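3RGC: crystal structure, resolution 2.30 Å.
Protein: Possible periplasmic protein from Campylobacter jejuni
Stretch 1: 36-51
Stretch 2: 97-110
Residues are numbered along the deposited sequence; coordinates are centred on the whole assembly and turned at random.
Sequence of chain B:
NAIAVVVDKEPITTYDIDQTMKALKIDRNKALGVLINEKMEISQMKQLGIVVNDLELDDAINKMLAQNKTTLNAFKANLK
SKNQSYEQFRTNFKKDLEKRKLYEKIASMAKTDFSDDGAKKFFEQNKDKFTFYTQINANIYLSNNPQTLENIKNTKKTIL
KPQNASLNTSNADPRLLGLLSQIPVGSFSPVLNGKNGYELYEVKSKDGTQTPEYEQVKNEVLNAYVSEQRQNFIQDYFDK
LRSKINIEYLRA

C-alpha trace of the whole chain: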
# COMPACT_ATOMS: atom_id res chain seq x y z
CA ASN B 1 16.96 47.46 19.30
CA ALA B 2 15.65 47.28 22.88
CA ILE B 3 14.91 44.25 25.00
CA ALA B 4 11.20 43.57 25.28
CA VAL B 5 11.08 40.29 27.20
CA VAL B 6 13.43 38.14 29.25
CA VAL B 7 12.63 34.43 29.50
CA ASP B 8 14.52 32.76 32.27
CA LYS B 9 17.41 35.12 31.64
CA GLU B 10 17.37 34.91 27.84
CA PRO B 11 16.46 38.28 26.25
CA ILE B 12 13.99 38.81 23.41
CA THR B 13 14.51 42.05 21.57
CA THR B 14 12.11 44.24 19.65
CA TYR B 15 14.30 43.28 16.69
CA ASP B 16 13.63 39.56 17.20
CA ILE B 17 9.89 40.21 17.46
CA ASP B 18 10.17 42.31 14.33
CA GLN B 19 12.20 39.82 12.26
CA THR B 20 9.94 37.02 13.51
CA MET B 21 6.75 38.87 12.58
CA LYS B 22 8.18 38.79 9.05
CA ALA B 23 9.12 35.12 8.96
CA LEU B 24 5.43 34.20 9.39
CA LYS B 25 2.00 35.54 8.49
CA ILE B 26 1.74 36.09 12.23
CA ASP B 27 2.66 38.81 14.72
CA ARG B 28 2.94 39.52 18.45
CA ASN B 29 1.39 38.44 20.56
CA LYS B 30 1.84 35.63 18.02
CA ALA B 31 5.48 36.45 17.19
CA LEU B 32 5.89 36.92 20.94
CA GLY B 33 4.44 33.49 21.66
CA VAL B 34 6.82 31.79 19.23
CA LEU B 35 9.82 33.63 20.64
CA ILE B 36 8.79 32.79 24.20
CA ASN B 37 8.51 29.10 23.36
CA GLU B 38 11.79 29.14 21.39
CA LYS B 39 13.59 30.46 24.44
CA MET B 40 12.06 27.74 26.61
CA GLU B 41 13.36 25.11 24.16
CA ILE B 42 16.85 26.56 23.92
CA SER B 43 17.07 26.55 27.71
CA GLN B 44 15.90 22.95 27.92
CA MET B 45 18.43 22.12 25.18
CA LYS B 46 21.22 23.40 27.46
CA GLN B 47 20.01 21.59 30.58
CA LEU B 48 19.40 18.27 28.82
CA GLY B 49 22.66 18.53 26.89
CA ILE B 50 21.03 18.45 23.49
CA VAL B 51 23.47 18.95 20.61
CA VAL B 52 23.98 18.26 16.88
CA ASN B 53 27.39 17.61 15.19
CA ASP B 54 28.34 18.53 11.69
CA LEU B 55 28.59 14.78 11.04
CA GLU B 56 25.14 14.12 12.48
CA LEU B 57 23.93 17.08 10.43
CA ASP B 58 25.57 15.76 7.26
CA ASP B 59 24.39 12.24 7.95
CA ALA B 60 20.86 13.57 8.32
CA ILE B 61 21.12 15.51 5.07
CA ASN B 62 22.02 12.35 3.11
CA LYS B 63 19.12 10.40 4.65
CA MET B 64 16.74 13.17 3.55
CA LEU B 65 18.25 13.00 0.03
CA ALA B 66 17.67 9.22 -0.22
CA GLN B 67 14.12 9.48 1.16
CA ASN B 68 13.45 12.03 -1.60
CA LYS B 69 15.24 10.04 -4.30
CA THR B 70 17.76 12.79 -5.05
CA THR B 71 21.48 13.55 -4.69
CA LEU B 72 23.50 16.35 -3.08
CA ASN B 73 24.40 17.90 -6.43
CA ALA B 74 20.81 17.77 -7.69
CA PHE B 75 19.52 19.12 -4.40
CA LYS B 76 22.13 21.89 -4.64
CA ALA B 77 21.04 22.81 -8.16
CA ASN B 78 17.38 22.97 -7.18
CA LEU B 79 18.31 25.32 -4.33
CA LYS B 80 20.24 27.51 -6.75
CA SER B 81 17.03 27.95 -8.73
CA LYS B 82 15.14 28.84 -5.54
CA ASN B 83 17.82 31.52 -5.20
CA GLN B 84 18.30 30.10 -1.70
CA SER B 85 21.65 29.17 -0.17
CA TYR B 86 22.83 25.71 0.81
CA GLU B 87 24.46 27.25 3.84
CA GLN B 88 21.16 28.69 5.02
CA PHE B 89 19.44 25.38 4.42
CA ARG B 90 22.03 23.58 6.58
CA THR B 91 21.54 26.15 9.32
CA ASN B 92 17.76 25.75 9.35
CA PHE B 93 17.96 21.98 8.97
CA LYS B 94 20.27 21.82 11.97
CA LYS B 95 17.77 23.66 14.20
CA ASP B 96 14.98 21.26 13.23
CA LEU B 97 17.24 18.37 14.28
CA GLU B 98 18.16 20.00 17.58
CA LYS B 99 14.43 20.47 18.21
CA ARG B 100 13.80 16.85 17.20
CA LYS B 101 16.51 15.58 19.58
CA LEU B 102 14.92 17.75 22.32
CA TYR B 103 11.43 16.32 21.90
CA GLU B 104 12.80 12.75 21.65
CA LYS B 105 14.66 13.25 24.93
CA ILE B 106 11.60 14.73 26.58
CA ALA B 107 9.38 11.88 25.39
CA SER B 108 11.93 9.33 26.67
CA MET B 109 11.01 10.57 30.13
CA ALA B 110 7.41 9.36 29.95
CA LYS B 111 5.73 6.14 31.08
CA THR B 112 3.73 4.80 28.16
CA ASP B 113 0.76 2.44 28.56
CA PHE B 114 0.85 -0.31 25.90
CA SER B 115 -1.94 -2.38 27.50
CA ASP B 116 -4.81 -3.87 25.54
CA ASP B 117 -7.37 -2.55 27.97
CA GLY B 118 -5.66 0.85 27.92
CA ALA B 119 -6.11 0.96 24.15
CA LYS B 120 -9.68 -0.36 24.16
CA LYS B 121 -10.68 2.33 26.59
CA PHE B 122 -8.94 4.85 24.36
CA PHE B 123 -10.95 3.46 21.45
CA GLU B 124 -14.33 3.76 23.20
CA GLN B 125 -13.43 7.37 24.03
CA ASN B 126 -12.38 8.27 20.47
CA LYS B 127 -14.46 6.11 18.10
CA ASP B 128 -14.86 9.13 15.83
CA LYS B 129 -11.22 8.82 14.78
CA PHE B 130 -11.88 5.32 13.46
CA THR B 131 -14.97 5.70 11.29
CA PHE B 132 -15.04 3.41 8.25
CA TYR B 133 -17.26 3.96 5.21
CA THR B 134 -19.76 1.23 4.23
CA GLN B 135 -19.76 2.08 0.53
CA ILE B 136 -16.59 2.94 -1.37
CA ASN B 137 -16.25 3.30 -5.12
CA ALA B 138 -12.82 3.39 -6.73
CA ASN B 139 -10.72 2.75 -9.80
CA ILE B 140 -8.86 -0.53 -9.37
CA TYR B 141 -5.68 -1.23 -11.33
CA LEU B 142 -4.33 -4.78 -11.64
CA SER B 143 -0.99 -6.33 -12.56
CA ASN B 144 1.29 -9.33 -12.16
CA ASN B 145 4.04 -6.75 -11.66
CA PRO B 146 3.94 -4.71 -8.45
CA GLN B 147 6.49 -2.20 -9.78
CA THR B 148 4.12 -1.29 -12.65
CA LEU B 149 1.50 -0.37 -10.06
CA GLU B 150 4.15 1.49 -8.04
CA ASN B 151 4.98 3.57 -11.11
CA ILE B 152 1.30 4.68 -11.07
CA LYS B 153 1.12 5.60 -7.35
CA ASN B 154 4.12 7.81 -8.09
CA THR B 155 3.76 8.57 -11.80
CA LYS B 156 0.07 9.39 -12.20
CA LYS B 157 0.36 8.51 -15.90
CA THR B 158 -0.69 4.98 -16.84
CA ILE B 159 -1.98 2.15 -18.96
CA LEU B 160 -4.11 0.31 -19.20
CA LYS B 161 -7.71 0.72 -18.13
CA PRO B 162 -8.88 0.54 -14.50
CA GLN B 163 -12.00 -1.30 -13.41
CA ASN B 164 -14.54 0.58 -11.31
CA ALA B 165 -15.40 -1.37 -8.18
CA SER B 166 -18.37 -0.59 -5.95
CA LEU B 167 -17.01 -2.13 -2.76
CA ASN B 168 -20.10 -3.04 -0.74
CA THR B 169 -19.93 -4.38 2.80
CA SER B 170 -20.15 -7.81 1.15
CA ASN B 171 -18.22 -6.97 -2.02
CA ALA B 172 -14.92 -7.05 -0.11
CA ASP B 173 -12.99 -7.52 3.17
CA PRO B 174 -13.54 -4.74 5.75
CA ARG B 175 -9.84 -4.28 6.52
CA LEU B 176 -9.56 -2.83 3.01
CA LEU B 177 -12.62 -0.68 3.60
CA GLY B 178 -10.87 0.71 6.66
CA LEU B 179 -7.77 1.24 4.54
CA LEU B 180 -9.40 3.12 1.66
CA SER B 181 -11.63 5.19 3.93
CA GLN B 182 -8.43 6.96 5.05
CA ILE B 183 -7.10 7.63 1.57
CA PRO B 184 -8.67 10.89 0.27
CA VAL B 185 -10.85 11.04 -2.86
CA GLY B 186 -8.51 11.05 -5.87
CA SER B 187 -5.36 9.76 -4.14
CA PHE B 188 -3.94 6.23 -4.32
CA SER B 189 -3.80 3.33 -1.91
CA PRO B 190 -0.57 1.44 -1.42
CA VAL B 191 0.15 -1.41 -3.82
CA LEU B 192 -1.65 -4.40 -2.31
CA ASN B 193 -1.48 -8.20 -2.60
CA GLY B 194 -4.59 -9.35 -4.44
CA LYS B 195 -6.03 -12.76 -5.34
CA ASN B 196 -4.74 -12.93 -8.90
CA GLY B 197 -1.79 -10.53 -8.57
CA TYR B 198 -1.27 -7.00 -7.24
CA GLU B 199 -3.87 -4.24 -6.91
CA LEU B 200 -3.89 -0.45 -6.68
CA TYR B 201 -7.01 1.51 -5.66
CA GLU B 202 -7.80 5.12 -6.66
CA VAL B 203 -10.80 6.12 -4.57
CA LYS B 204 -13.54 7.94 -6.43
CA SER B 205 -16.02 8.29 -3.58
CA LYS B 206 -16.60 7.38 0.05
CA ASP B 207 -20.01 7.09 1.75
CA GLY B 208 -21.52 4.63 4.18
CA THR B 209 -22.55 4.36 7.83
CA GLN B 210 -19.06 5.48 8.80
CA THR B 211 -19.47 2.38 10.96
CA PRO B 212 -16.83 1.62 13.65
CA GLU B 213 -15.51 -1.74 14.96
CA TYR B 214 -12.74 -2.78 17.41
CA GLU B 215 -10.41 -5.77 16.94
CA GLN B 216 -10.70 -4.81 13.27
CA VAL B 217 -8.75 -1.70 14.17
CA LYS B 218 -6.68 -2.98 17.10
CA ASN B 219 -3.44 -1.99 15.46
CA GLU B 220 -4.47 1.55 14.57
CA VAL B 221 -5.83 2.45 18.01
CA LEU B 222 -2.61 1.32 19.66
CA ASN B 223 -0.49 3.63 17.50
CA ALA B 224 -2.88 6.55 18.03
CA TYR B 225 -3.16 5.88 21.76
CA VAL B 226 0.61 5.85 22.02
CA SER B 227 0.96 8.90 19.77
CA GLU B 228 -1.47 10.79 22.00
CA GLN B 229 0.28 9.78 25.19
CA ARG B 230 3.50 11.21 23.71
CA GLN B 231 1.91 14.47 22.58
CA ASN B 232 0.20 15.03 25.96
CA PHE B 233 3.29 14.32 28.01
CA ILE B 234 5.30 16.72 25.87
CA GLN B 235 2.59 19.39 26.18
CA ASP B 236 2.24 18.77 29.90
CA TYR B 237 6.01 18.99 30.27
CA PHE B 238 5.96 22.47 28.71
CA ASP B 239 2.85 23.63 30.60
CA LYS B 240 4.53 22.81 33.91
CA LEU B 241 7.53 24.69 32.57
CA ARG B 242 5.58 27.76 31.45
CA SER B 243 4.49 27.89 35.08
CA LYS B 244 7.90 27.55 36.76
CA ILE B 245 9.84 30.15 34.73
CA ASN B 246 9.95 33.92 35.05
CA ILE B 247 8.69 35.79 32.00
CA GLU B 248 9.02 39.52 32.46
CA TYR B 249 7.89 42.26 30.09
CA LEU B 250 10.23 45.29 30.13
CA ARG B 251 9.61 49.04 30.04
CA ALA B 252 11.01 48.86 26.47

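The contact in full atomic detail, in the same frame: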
# COMPACT_ATOMS: atom_id res chain seq x y z
N ILE B 36 8.78 33.23 22.81
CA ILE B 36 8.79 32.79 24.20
C ILE B 36 9.04 31.29 24.24
O ILE B 36 9.92 30.82 24.95
CB ILE B 36 7.49 33.12 24.95
CG1 ILE B 36 7.29 34.64 25.03
CG2 ILE B 36 7.51 32.53 26.34
CD1 ILE B 36 6.22 35.03 26.00
N ASN B 37 8.30 30.54 23.43
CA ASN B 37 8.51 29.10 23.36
C ASN B 37 9.91 28.71 22.85
O ASN B 37 10.50 27.75 23.33
CB ASN B 37 7.41 28.43 22.53
CG ASN B 37 7.59 26.92 22.44
OD1 ASN B 37 7.20 26.18 23.34
ND2 ASN B 37 8.18 26.47 21.33
N GLU B 38 10.44 29.45 21.87
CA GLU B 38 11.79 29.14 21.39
C GLU B 38 12.81 29.29 22.50
O GLU B 38 13.75 28.52 22.59
CB GLU B 38 12.20 30.03 20.24
CG GLU B 38 11.69 29.58 18.89
CD GLU B 38 12.27 30.42 17.77
OE1 GLU B 38 13.19 31.22 18.06
OE2 GLU B 38 11.80 30.28 16.62
N LYS B 39 12.63 30.28 23.36
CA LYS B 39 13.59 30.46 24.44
C LYS B 39 13.49 29.34 25.46
O LYS B 39 14.49 28.89 26.00
CB LYS B 39 13.44 31.82 25.12
CG LYS B 39 13.66 32.99 24.19
CD LYS B 39 14.98 32.85 23.46
CE LYS B 39 15.24 34.04 22.55
NZ LYS B 39 16.52 33.89 21.82
N MET B 40 12.27 28.87 25.71
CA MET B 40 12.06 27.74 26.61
C MET B 40 12.80 26.52 26.07
O MET B 40 13.45 25.80 26.82
CB MET B 40 10.57 27.42 26.79
CG MET B 40 9.80 28.39 27.68
SD MET B 40 8.02 28.02 27.77
CE MET B 40 8.13 26.39 28.36
N GLU B 41 12.72 26.29 24.76
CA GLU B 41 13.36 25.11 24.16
C GLU B 41 14.87 25.19 24.25
O GLU B 41 15.53 24.23 24.63
CB GLU B 41 12.98 24.98 22.68
CG GLU B 41 11.53 24.62 22.42
CD GLU B 41 11.14 24.77 20.96
OE1 GLU B 41 11.90 25.41 20.20
OE2 GLU B 41 10.08 24.25 20.57
N ILE B 42 15.41 26.34 23.87
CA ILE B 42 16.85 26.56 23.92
C ILE B 42 17.38 26.28 25.31
O ILE B 42 18.42 25.65 25.47
CB ILE B 42 17.20 27.99 23.52
CG1 ILE B 42 16.98 28.19 22.01
CG2 ILE B 42 18.63 28.32 23.89
CD1 ILE B 42 16.93 29.65 21.59
N SER B 43 16.65 26.73 26.32
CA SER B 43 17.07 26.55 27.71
C SER B 43 17.02 25.09 28.15
O SER B 43 17.87 24.61 28.90
CB SER B 43 16.23 27.42 28.64
OG SER B 43 15.81 26.69 29.78
N GLN B 44 16.00 24.38 27.68
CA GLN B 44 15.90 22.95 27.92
C GLN B 44 17.01 22.21 27.16
O GLN B 44 17.55 21.22 27.65
CB GLN B 44 14.53 22.44 27.47
CG GLN B 44 13.41 22.88 28.39
CD GLN B 44 13.66 22.50 29.85
OE1 GLN B 44 13.97 21.35 30.17
NE2 GLN B 44 13.55 23.48 30.73
N MET B 45 17.34 22.69 25.96
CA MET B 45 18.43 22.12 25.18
C MET B 45 19.75 22.14 25.97
O MET B 45 20.47 21.15 26.03
CB MET B 45 18.56 22.86 23.84
CG MET B 45 17.48 22.44 22.79
SD MET B 45 17.67 23.22 21.17
CE MET B 45 19.43 23.09 20.93
N LYS B 46 20.05 23.27 26.60
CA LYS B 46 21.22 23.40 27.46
C LYS B 46 21.20 22.39 28.61
O LYS B 46 22.15 21.62 28.79
CB LYS B 46 21.27 24.81 28.06
CG LYS B 46 21.32 25.93 27.04
CD LYS B 46 21.31 27.29 27.73
CE LYS B 46 21.22 28.41 26.72
NZ LYS B 46 22.30 28.29 25.72
N GLN B 47 20.12 22.41 29.38
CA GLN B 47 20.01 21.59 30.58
C GLN B 47 20.03 20.09 30.28
O GLN B 47 20.57 19.31 31.05
CB GLN B 47 18.73 21.93 31.34
CG GLN B 47 18.63 23.39 31.78
CD GLN B 47 17.32 23.68 32.49
OE1 GLN B 47 16.75 22.80 33.13
NE2 GLN B 47 16.84 24.92 32.39
N LEU B 48 19.44 19.69 29.16
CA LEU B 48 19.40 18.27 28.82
C LEU B 48 20.59 17.86 27.97
O LEU B 48 20.73 16.70 27.61
CB LEU B 48 18.08 17.91 28.12
CG LEU B 48 16.81 18.16 28.92
CD1 LEU B 48 15.53 18.02 28.04
CD2 LEU B 48 16.75 17.26 30.16
N GLY B 49 21.47 18.81 27.67
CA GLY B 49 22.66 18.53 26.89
C GLY B 49 22.32 18.07 25.49
O GLY B 49 22.88 17.10 25.00
N ILE B 50 21.39 18.77 24.85
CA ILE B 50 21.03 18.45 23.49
C ILE B 50 22.05 19.11 22.59
O ILE B 50 22.37 20.27 22.80
CB ILE B 50 19.63 19.00 23.12
CG1 ILE B 50 18.57 18.43 24.05
CG2 ILE B 50 19.29 18.68 21.67
CD1 ILE B 50 18.55 16.91 24.09
N VAL B 51 22.54 18.38 21.59
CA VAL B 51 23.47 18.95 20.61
C VAL B 51 23.51 18.16 19.29
O VAL B 51 23.29 16.95 19.27
CB VAL B 51 24.90 19.07 21.21
CG1 VAL B 51 25.53 17.70 21.33
CG2 VAL B 51 25.76 19.95 20.34
N LEU B 97 16.71 19.59 13.67
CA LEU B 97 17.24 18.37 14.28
C LEU B 97 17.47 18.54 15.77
O LEU B 97 17.24 17.60 16.55
CB LEU B 97 18.55 17.94 13.62
CG LEU B 97 18.53 17.44 12.18
CD1 LEU B 97 19.95 17.38 11.62
CD2 LEU B 97 17.85 16.09 12.09
N GLU B 98 17.96 19.71 16.17
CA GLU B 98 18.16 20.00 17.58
C GLU B 98 16.81 19.90 18.28
O GLU B 98 16.69 19.27 19.32
CB GLU B 98 18.77 21.39 17.78
CG GLU B 98 20.22 21.51 17.38
CD GLU B 98 20.68 22.97 17.29
OE1 GLU B 98 19.87 23.82 16.87
OE2 GLU B 98 21.84 23.27 17.65
N LYS B 99 15.79 20.52 17.68
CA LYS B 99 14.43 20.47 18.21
C LYS B 99 13.91 19.04 18.25
O LYS B 99 13.23 18.64 19.20
CB LYS B 99 13.47 21.37 17.42
CG LYS B 99 13.69 22.88 17.60
CD LYS B 99 12.68 23.69 16.76
CE LYS B 99 13.00 25.18 16.75
NZ LYS B 99 11.89 26.00 17.34
N ARG B 100 14.22 18.26 17.21
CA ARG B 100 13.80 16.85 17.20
C ARG B 100 14.50 16.04 18.29
O ARG B 100 13.85 15.25 18.97
CB ARG B 100 14.00 16.19 15.83
CG ARG B 100 12.78 16.32 14.92
CD ARG B 100 12.86 15.42 13.70
NE ARG B 100 13.80 15.91 12.70
CZ ARG B 100 13.58 16.98 11.93
NH1 ARG B 100 12.45 17.68 12.06
NH2 ARG B 100 14.49 17.35 11.04
N LYS B 101 15.81 16.25 18.47
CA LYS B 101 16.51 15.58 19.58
C LYS B 101 15.86 15.96 20.92
O LYS B 101 15.68 15.10 21.79
CB LYS B 101 18.00 15.91 19.58
CG LYS B 101 18.86 15.05 18.67
CD LYS B 101 20.34 15.33 18.90
CE LYS B 101 21.22 14.22 18.35
NZ LYS B 101 22.60 14.26 18.95
N LEU B 102 15.49 17.23 21.07
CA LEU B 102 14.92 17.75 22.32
C LEU B 102 13.61 17.05 22.66
O LEU B 102 13.42 16.56 23.77
CB LEU B 102 14.69 19.27 22.23
CG LEU B 102 13.82 19.86 23.34
CD1 LEU B 102 14.49 19.63 24.69
CD2 LEU B 102 13.50 21.36 23.15
N TYR B 103 12.71 16.99 21.68
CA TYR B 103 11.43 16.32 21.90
C TYR B 103 11.54 14.78 22.04
O TYR B 103 10.72 14.17 22.71
CB TYR B 103 10.43 16.72 20.81
CG TYR B 103 10.08 18.18 20.89
CD1 TYR B 103 9.41 18.68 21.97
CD2 TYR B 103 10.46 19.06 19.89
CE1 TYR B 103 9.11 20.02 22.07
CE2 TYR B 103 10.17 20.41 19.98
CZ TYR B 103 9.49 20.88 21.07
OH TYR B 103 9.18 22.22 21.17
N GLU B 104 12.54 14.17 21.42
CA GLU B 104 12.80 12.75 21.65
C GLU B 104 13.20 12.54 23.10
O GLU B 104 12.68 11.67 23.77
CB GLU B 104 13.96 12.24 20.80
CG GLU B 104 13.80 12.28 19.31
CD GLU B 104 15.14 12.01 18.61
OE1 GLU B 104 16.04 11.41 19.24
OE2 GLU B 104 15.29 12.40 17.43
N LYS B 105 14.18 13.32 23.55
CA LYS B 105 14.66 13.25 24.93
C LYS B 105 13.50 13.42 25.90
O LYS B 105 13.28 12.60 26.80
CB LYS B 105 15.71 14.35 25.16
CG LYS B 105 16.35 14.37 26.53
CD LYS B 105 17.12 13.08 26.79
CE LYS B 105 17.96 13.17 28.06
NZ LYS B 105 18.60 11.86 28.41
N ILE B 106 12.73 14.49 25.72
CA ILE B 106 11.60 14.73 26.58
C ILE B 106 10.66 13.54 26.59
O ILE B 106 10.27 13.07 27.65
CB ILE B 106 10.83 16.01 26.18
CG1 ILE B 106 11.64 17.25 26.56
CG2 ILE B 106 9.46 16.07 26.84
CD1 ILE B 106 10.92 18.53 26.26
N ALA B 107 10.29 13.03 25.42
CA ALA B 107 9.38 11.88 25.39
C ALA B 107 9.98 10.62 26.04
O ALA B 107 9.24 9.75 26.48
CB ALA B 107 8.94 11.59 23.99
N SER B 108 11.31 10.51 26.09
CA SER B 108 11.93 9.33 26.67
C SER B 108 11.72 9.32 28.18
O SER B 108 12.03 8.34 28.86
CB SER B 108 13.42 9.25 26.33
OG SER B 108 14.22 10.05 27.19
N MET B 109 11.18 10.41 28.70
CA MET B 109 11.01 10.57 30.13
C MET B 109 9.70 9.98 30.60
O MET B 109 9.51 9.75 31.78
CB MET B 109 11.08 12.05 30.53
CG MET B 109 12.48 12.60 30.67
SD MET B 109 12.54 14.37 31.08
CE MET B 109 14.09 14.77 30.37
N ALA B 110 8.79 9.73 29.65
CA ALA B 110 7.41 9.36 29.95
C ALA B 110 7.21 7.88 30.20
O ALA B 110 8.02 7.07 29.78
CB ALA B 110 6.49 9.82 28.81

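At the centre of this contact is Leu-102, a knob seated in a hole formed by Glu-41, Gln-44, Met-45 and Leu-48 on the facing helix. Its CA-to-CB bond points sideways; its rotamer is t, p, and its end comes nearer to the other helix. Leu-102 CD2 lies 3.7 Å from Glu-41 CB and 4.1 Å from Met-45 CG; Leu-102 CD1 lies 3.9 Å from Leu-48 CD1 and 4.0 Å from Gln-44 CB. Two of the four walls are thus the aliphatic portions of polar residues, so a longer side chain can line the pocket with its CB and carry its polar group elsewhere. The helix axes approach to 10.3 Å and cross at 68°, and Leu-102 is the knob of this contact.

Leu-48 extends the apolar patch along the second helix. Its CD1 also reaches Ile-106 CG1 at 4.2 Å and the aliphatic Lys-105 CG at 4.0 Å, while Leu-48 CD2 meets Met-109 CE at 3.6 Å, beyond the last helical turn.

The first helix closes with a Schellman motif. Gly-49 takes positive phi, a conformation that favours glycine, and Ile-50 N bonds back to Met-45 O at 2.8 Å. The chain then leads Ile-50 back against the second helix, its CA-to-CB bond pointing toward it. Ile-50 CG2 packs 3.7 Å from Lys-101 CB and 3.6 Å from the backbone Glu-98 O, and Ile-50 CD1 lies 4.0 Å from Lys-105 CB. The helix ending therefore supplies a further apolar contact outside the helix itself. Nearby, Met-45 CE rests 3.6 Å from Glu-98 CB, again using the carbon part of a charged residue.

The polar edge has two parts. Past Ile-50, Lys-101 NZ donates to Val-51 O at 2.8 Å, tying the loop that leaves the first helix to the second helix through a main-chain carbonyl, although the CA-to-CB bond of Val-51 points away. Toward the start of the first helix, Lys-99 extends its ammonium group to Glu-41, where Lys-99 NZ donates to Glu-41 OE1 at 2.9 Å in a salt bridge. Glu-38 adds a looser charge: its OE2 is 4.3 Å from Lys-99 NZ, near but beyond a salt bridge. Glu-41 thus serves both regions, its CB against Leu-102 and its carboxylate at the polar edge. Glu-41 OE2 and Tyr-103 OH are modelled 2.3 Å apart, too close to be read as a hydrogen bond, and no contact should be rested on it.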